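Local coordinates for protein ninB (Enterobacteria phage lambda, PDB 1PC6) that is of unsettled molecular function but probably helps start genetic recombination in phage lambda, with functional similarities to the bacterial RecFOR proteins, at residues A[49-54]-A[127-132]; A[99-104]-A[110-115]. One frame throughout, in Å; residues are numbered along the deposited sequence.

Interaction 1. Residues A[49-54]-A[127-132]; sequences LWACLG and WSDEAR
Ser-128 OG lies 4.0 Å from Ala-51 O, too far for a bond, and makes its hydrogen bond one turn further along helix 43-59, to Asp-55 OD2. A short hydroxyl suits this first turn of helix 128-140. Its chi1 of 65° sets OG between the backbone N and the carbonyl carbon, where it can reach across to helix 43-59 without holding the two backbones apart. Ala-51 lets the helices come close from its own side: its CB points at the partner, and with nothing beyond that methyl its CA comes within 6.5 Å of Asp-129 CA. Asp-129 OD1 reaches back over Ala-51 CB at 4.2 Å, and an acidic residue so early in a helix is consistent with a favourable interaction with the helix dipole.

The larger apolar piece is Trp-127, the N-cap residue of helix 128-140. Its bulky indole is used for packing: CG is anti to the carbonyl carbon (chi1 -62°), and the six-membered ring reaches helix 43-59 at Cys-52. There CZ3 lies 3.5 Å from Cys-52 CA and 3.7 Å from Cys-52 CB, while Cys-52 O sits in the ring plane at its edge. The sulfur approaches the ring obliquely, with SG 4.7 Å from the centroid and 38° off the normal, a Cys sulfur-aromatic contact. Cysteine is slim enough to let the indole reach the helix backbone, yet still gives it a polarisable atom.

Trp-127 continues along helix 43-59 onto Asp-55 and Val-56, and Cys-52 also touches Ile-116 of helix 106-122. Helix 128-140 thus docks by its first turn at the surface, while Trp-50 and Leu-53 of helix 43-59 pack against helix 69-80.

Interaction 2. Residues A[99-104]-A[110-115]; sequences QSTSRM and AELLEL
Leu-112 reaches from helix 106-122 toward Met-104 and Thr-101 in the loop just before that helix, a loop whose turn carries an ST motif at Ser-100. The leucine CB already points at the loop and stands 4.3 Å from Met-104 SD. From there CG runs anti to the backbone N (chi1 166°), carrying the branch point out from the helix and the CD2 methyl to the contact. CD2 is the tip that meets both partners: Met-104 SD at 3.9 Å and Thr-101 CG2 at 4.0 Å. The methionine chain, bent at its last torsion, crosses the leucine at about a right angle and presents SD to the methyl. A long, flexible thioether suits this place, since the loop backbone stays far off: even the nearest CA pair, Thr-101 and Leu-112, is 8.8 Å apart.

Threonine serves two surroundings at once. Its CG2 turns to the leucine, while OG1, placed between the backbone N and the carbonyl carbon (chi1 52°), is hydrogen-bonded to Lys-73 NZ of helix 69-80. The buried hydroxyl therefore has a partner, and a beta-mercaptoethanol molecule, probably from the crystallisation liquor, lies about 4 Å from this side chain.

All three touching residues are buried, and Leu-112 is further packed by Leu-49 of helix 43-59. The loop also faces the dimer interface, where Ser-100 OG bonds to Glu-70 OE2 of the second subunit. In the ST motif the same Ser-100 OG accepts from Arg-103 N at 3.2 Å, nearly straight at 168°.

The centres of the two interactions are 16 Å apart, and helix 43-59 ties them together. Leu-49, at the start of the 49-54 segment of interaction 1, packs on interaction 2: its CA lies 3.8 Å from Leu-113 CD2, and its CD1 is 4.1 Å from Leu-112 CD2. Along the chain the order is 49-54, then both segments of interaction 2, then 127-132, so the short-range contact falls within the span bridged by the long-range one. Interaction 2 fixes the loop leading into helix 106-122 at a buried site beside the second subunit, whereas interaction 1 attaches the following helix, 128-140, to the surface of the same helical body.

Interaction 1. Residues A[49-54]-A[127-132]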
loop_
_atom_site.group_PDB
_atom_site.type_symbol
_atom_site.label_atom_id
_atom_site.label_comp_id
_atom_site.label_asym_id
_atom_site.label_seq_id
_atom_site.Cartn_x
_atom_site.Cartn_y
_atom_site.Cartn_z
ATOM N N LEU A 49 -9.404 7.433 -6.248
ATOM C CA LEU A 49 -9.747 7.085 -4.866
ATOM C C LEU A 49 -9.126 8.054 -3.870
ATOM O O LEU A 49 -9.803 8.589 -2.996
ATOM C CB LEU A 49 -9.257 5.679 -4.513
ATOM C CG LEU A 49 -9.185 5.361 -3.004
ATOM C CD1 LEU A 49 -10.498 4.765 -2.508
ATOM C CD2 LEU A 49 -8.058 4.380 -2.748
ATOM N N TRP A 50 -7.827 8.276 -3.996
ATOM C CA TRP A 50 -7.151 9.163 -3.073
ATOM C C TRP A 50 -7.468 10.624 -3.237
ATOM O O TRP A 50 -7.247 11.406 -2.327
ATOM C CB TRP A 50 -5.647 8.935 -3.133
ATOM C CG TRP A 50 -5.295 7.642 -2.508
ATOM C CD1 TRP A 50 -5.063 6.466 -3.143
ATOM C CD2 TRP A 50 -5.283 7.355 -1.108
ATOM N NE1 TRP A 50 -4.916 5.456 -2.227
ATOM C CE2 TRP A 50 -5.047 5.977 -0.968
ATOM C CE3 TRP A 50 -5.457 8.131 0.042
ATOM C CZ2 TRP A 50 -4.980 5.352 0.277
ATOM C CZ3 TRP A 50 -5.391 7.513 1.275
ATOM C CH2 TRP A 50 -5.154 6.134 1.385
ATOM N N ALA A 51 -7.978 11.005 -4.396
ATOM C CA ALA A 51 -8.338 12.398 -4.604
ATOM C C ALA A 51 -9.672 12.612 -3.890
ATOM O O ALA A 51 -9.927 13.688 -3.353
ATOM C CB ALA A 51 -8.470 12.695 -6.084
ATOM N N CYS A 52 -10.510 11.573 -3.891
ATOM C CA CYS A 52 -11.814 11.609 -3.230
ATOM C C CYS A 52 -11.608 11.682 -1.742
ATOM O O CYS A 52 -12.075 12.609 -1.080
ATOM C CB CYS A 52 -12.607 10.344 -3.517
ATOM S SG CYS A 52 -13.017 10.160 -5.220
ATOM N N LEU A 53 -10.920 10.670 -1.226
ATOM C CA LEU A 53 -10.620 10.597 0.186
ATOM C C LEU A 53 -10.027 11.932 0.628
ATOM O O LEU A 53 -10.415 12.471 1.658
ATOM C CB LEU A 53 -9.640 9.451 0.454
ATOM C CG LEU A 53 -10.156 8.077 0.015
ATOM C CD1 LEU A 53 -9.177 6.996 0.423
ATOM C CD2 LEU A 53 -11.506 7.813 0.643
ATOM N N GLY A 54 -9.110 12.475 -0.169
ATOM C CA GLY A 54 -8.490 13.742 0.175
ATOM C C GLY A 54 -9.497 14.869 0.268
ATOM O O GLY A 54 -9.471 15.652 1.216
ATOM N N TRP A 127 -15.453 18.261 -5.793
ATOM C CA TRP A 127 -14.415 17.315 -6.203
ATOM C C TRP A 127 -13.253 17.984 -6.914
ATOM O O TRP A 127 -13.429 18.601 -7.961
ATOM C CB TRP A 127 -15.023 16.246 -7.092
ATOM C CG TRP A 127 -16.052 15.454 -6.377
ATOM C CD1 TRP A 127 -17.395 15.446 -6.613
ATOM C CD2 TRP A 127 -15.831 14.579 -5.266
ATOM N NE1 TRP A 127 -18.030 14.620 -5.714
ATOM C CE2 TRP A 127 -17.091 14.074 -4.876
ATOM C CE3 TRP A 127 -14.690 14.174 -4.560
ATOM C CZ2 TRP A 127 -17.242 13.180 -3.807
ATOM C CZ3 TRP A 127 -14.840 13.289 -3.499
ATOM C CH2 TRP A 127 -16.107 12.802 -3.134
ATOM N N SER A 128 -12.063 17.836 -6.333
ATOM C CA SER A 128 -10.829 18.450 -6.838
ATOM C C SER A 128 -10.364 17.938 -8.186
ATOM O O SER A 128 -9.809 18.700 -8.991
ATOM C CB SER A 128 -9.692 18.260 -5.826
ATOM O OG SER A 128 -9.367 16.883 -5.674
ATOM N N ASP A 129 -10.579 16.643 -8.413
ATOM C CA ASP A 129 -10.174 16.000 -9.650
ATOM C C ASP A 129 -10.935 16.590 -10.825
ATOM O O ASP A 129 -10.344 16.864 -11.870
ATOM C CB ASP A 129 -10.404 14.494 -9.547
ATOM C CG ASP A 129 -9.281 13.699 -10.179
ATOM O OD1 ASP A 129 -8.103 14.072 -9.984
ATOM O OD2 ASP A 129 -9.573 12.696 -10.861
ATOM N N GLU A 130 -12.239 16.790 -10.646
ATOM C CA GLU A 130 -13.072 17.391 -11.687
ATOM C C GLU A 130 -12.599 18.822 -11.940
ATOM O O GLU A 130 -12.640 19.310 -13.065
ATOM C CB GLU A 130 -14.540 17.474 -11.262
ATOM C CG GLU A 130 -15.326 16.180 -11.170
ATOM C CD GLU A 130 -16.776 16.454 -10.758
ATOM O OE1 GLU A 130 -17.539 15.485 -10.517
ATOM O OE2 GLU A 130 -17.151 17.651 -10.676
ATOM N N ALA A 131 -12.178 19.498 -10.877
ATOM C CA ALA A 131 -11.709 20.874 -10.973
ATOM C C ALA A 131 -10.490 20.971 -11.883
ATOM O O ALA A 131 -10.401 21.864 -12.729
ATOM C CB ALA A 131 -11.373 21.395 -9.587
ATOM N N ARG A 132 -9.544 20.060 -11.697
ATOM C CA ARG A 132 -8.349 20.051 -12.523
ATOM C C ARG A 132 -8.772 19.802 -13.965
ATOM O O ARG A 132 -8.487 20.602 -14.855
ATOM C CB ARG A 132 -7.394 18.936 -12.081
ATOM C CG ARG A 132 -6.520 19.252 -10.864
ATOM C CD ARG A 132 -6.138 17.954 -10.126
ATOM N NE ARG A 132 -5.020 18.094 -9.186
ATOM C CZ ARG A 132 -3.741 18.235 -9.548
ATOM N NH1 ARG A 132 -3.410 18.258 -10.842
ATOM N NH2 ARG A 132 -2.784 18.332 -8.617
#

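Interaction 2. Residues A[99-104]-A[110-115]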
loop_
_atom_site.group_PDB
_atom_site.type_symbol
_atom_site.label_atom_id
_atom_site.label_comp_id
_atom_site.label_asym_id
_atom_site.label_seq_id
_atom_site.Cartn_x
_atom_site.Cartn_y
_atom_site.Cartn_z
ATOM N N GLN A 99 -10.511 -3.881 6.424
ATOM C CA GLN A 99 -10.286 -4.717 5.247
ATOM C C GLN A 99 -9.311 -4.048 4.299
ATOM O O GLN A 99 -9.293 -2.825 4.179
ATOM C CB GLN A 99 -11.598 -4.975 4.507
ATOM C CG GLN A 99 -12.652 -5.685 5.337
ATOM C CD GLN A 99 -12.123 -6.938 6.002
ATOM O OE1 GLN A 99 -11.436 -7.747 5.375
ATOM N NE2 GLN A 99 -12.452 -7.111 7.278
ATOM N N SER A 100 -8.506 -4.857 3.619
ATOM C CA SER A 100 -7.519 -4.345 2.680
ATOM C C SER A 100 -8.149 -3.910 1.366
ATOM O O SER A 100 -8.816 -4.700 0.690
ATOM C CB SER A 100 -6.462 -5.415 2.403
ATOM O OG SER A 100 -5.559 -4.983 1.401
ATOM N N THR A 101 -7.940 -2.646 1.010
ATOM C CA THR A 101 -8.470 -2.112 -0.236
ATOM C C THR A 101 -7.724 -2.757 -1.404
ATOM O O THR A 101 -8.277 -2.928 -2.488
ATOM C CB THR A 101 -8.298 -0.596 -0.283
ATOM O OG1 THR A 101 -6.931 -0.263 0.001
ATOM C CG2 THR A 101 -9.220 0.061 0.741
ATOM N N SER A 102 -6.467 -3.122 -1.163
ATOM C CA SER A 102 -5.623 -3.772 -2.164
ATOM C C SER A 102 -6.214 -5.130 -2.541
ATOM O O SER A 102 -6.387 -5.442 -3.721
ATOM C CB SER A 102 -4.210 -3.983 -1.608
ATOM O OG SER A 102 -3.667 -2.768 -1.116
ATOM N N ARG A 103 -6.523 -5.933 -1.529
ATOM C CA ARG A 103 -7.087 -7.256 -1.745
ATOM C C ARG A 103 -8.468 -7.191 -2.391
ATOM O O ARG A 103 -8.863 -8.122 -3.084
ATOM C CB ARG A 103 -7.161 -8.011 -0.421
ATOM N N MET A 104 -9.196 -6.094 -2.177
ATOM C CA MET A 104 -10.546 -5.935 -2.738
ATOM C C MET A 104 -10.714 -6.407 -4.186
ATOM O O MET A 104 -9.814 -6.233 -5.019
ATOM C CB MET A 104 -11.003 -4.465 -2.670
ATOM C CG MET A 104 -11.449 -3.951 -1.303
ATOM S SD MET A 104 -12.388 -2.401 -1.434
ATOM C CE MET A 104 -13.849 -2.786 -0.511
ATOM N N ALA A 110 -15.145 -1.215 -6.788
ATOM C CA ALA A 110 -16.025 -0.362 -7.567
ATOM C C ALA A 110 -17.072 0.251 -6.617
ATOM O O ALA A 110 -17.371 1.448 -6.695
ATOM C CB ALA A 110 -16.701 -1.182 -8.660
ATOM N N GLU A 111 -17.608 -0.574 -5.713
ATOM C CA GLU A 111 -18.608 -0.134 -4.734
ATOM C C GLU A 111 -18.072 0.891 -3.749
ATOM O O GLU A 111 -18.791 1.803 -3.342
ATOM C CB GLU A 111 -19.152 -1.325 -3.950
ATOM C CG GLU A 111 -20.307 -2.019 -4.627
ATOM C CD GLU A 111 -20.887 -3.136 -3.787
ATOM O OE1 GLU A 111 -21.000 -2.952 -2.558
ATOM O OE2 GLU A 111 -21.241 -4.194 -4.358
ATOM N N LEU A 112 -16.811 0.723 -3.360
ATOM C CA LEU A 112 -16.162 1.626 -2.424
ATOM C C LEU A 112 -16.177 3.025 -2.995
ATOM O O LEU A 112 -16.547 3.983 -2.316
ATOM C CB LEU A 112 -14.718 1.187 -2.183
ATOM C CG LEU A 112 -13.784 2.191 -1.503
ATOM C CD1 LEU A 112 -14.458 2.780 -0.273
ATOM C CD2 LEU A 112 -12.479 1.504 -1.137
ATOM N N LEU A 113 -15.772 3.131 -4.253
ATOM C CA LEU A 113 -15.733 4.412 -4.947
ATOM C C LEU A 113 -17.122 5.032 -5.056
ATOM O O LEU A 113 -17.274 6.258 -5.010
ATOM C CB LEU A 113 -15.135 4.234 -6.353
ATOM C CG LEU A 113 -13.614 4.101 -6.524
ATOM C CD1 LEU A 113 -13.296 3.805 -7.967
ATOM C CD2 LEU A 113 -12.920 5.386 -6.104
ATOM N N GLU A 114 -18.132 4.178 -5.213
ATOM C CA GLU A 114 -19.520 4.634 -5.322
ATOM C C GLU A 114 -19.946 5.205 -3.969
ATOM O O GLU A 114 -20.554 6.283 -3.885
ATOM C CB GLU A 114 -20.439 3.455 -5.732
ATOM N N LEU A 115 -19.612 4.471 -2.913
ATOM C CA LEU A 115 -19.935 4.902 -1.569
ATOM C C LEU A 115 -19.310 6.275 -1.333
ATOM O O LEU A 115 -20.009 7.244 -1.004
ATOM C CB LEU A 115 -19.389 3.910 -0.553
ATOM C CG LEU A 115 -19.789 4.232 0.883
ATOM C CD1 LEU A 115 -21.289 4.385 0.971
ATOM C CD2 LEU A 115 -19.311 3.132 1.800
#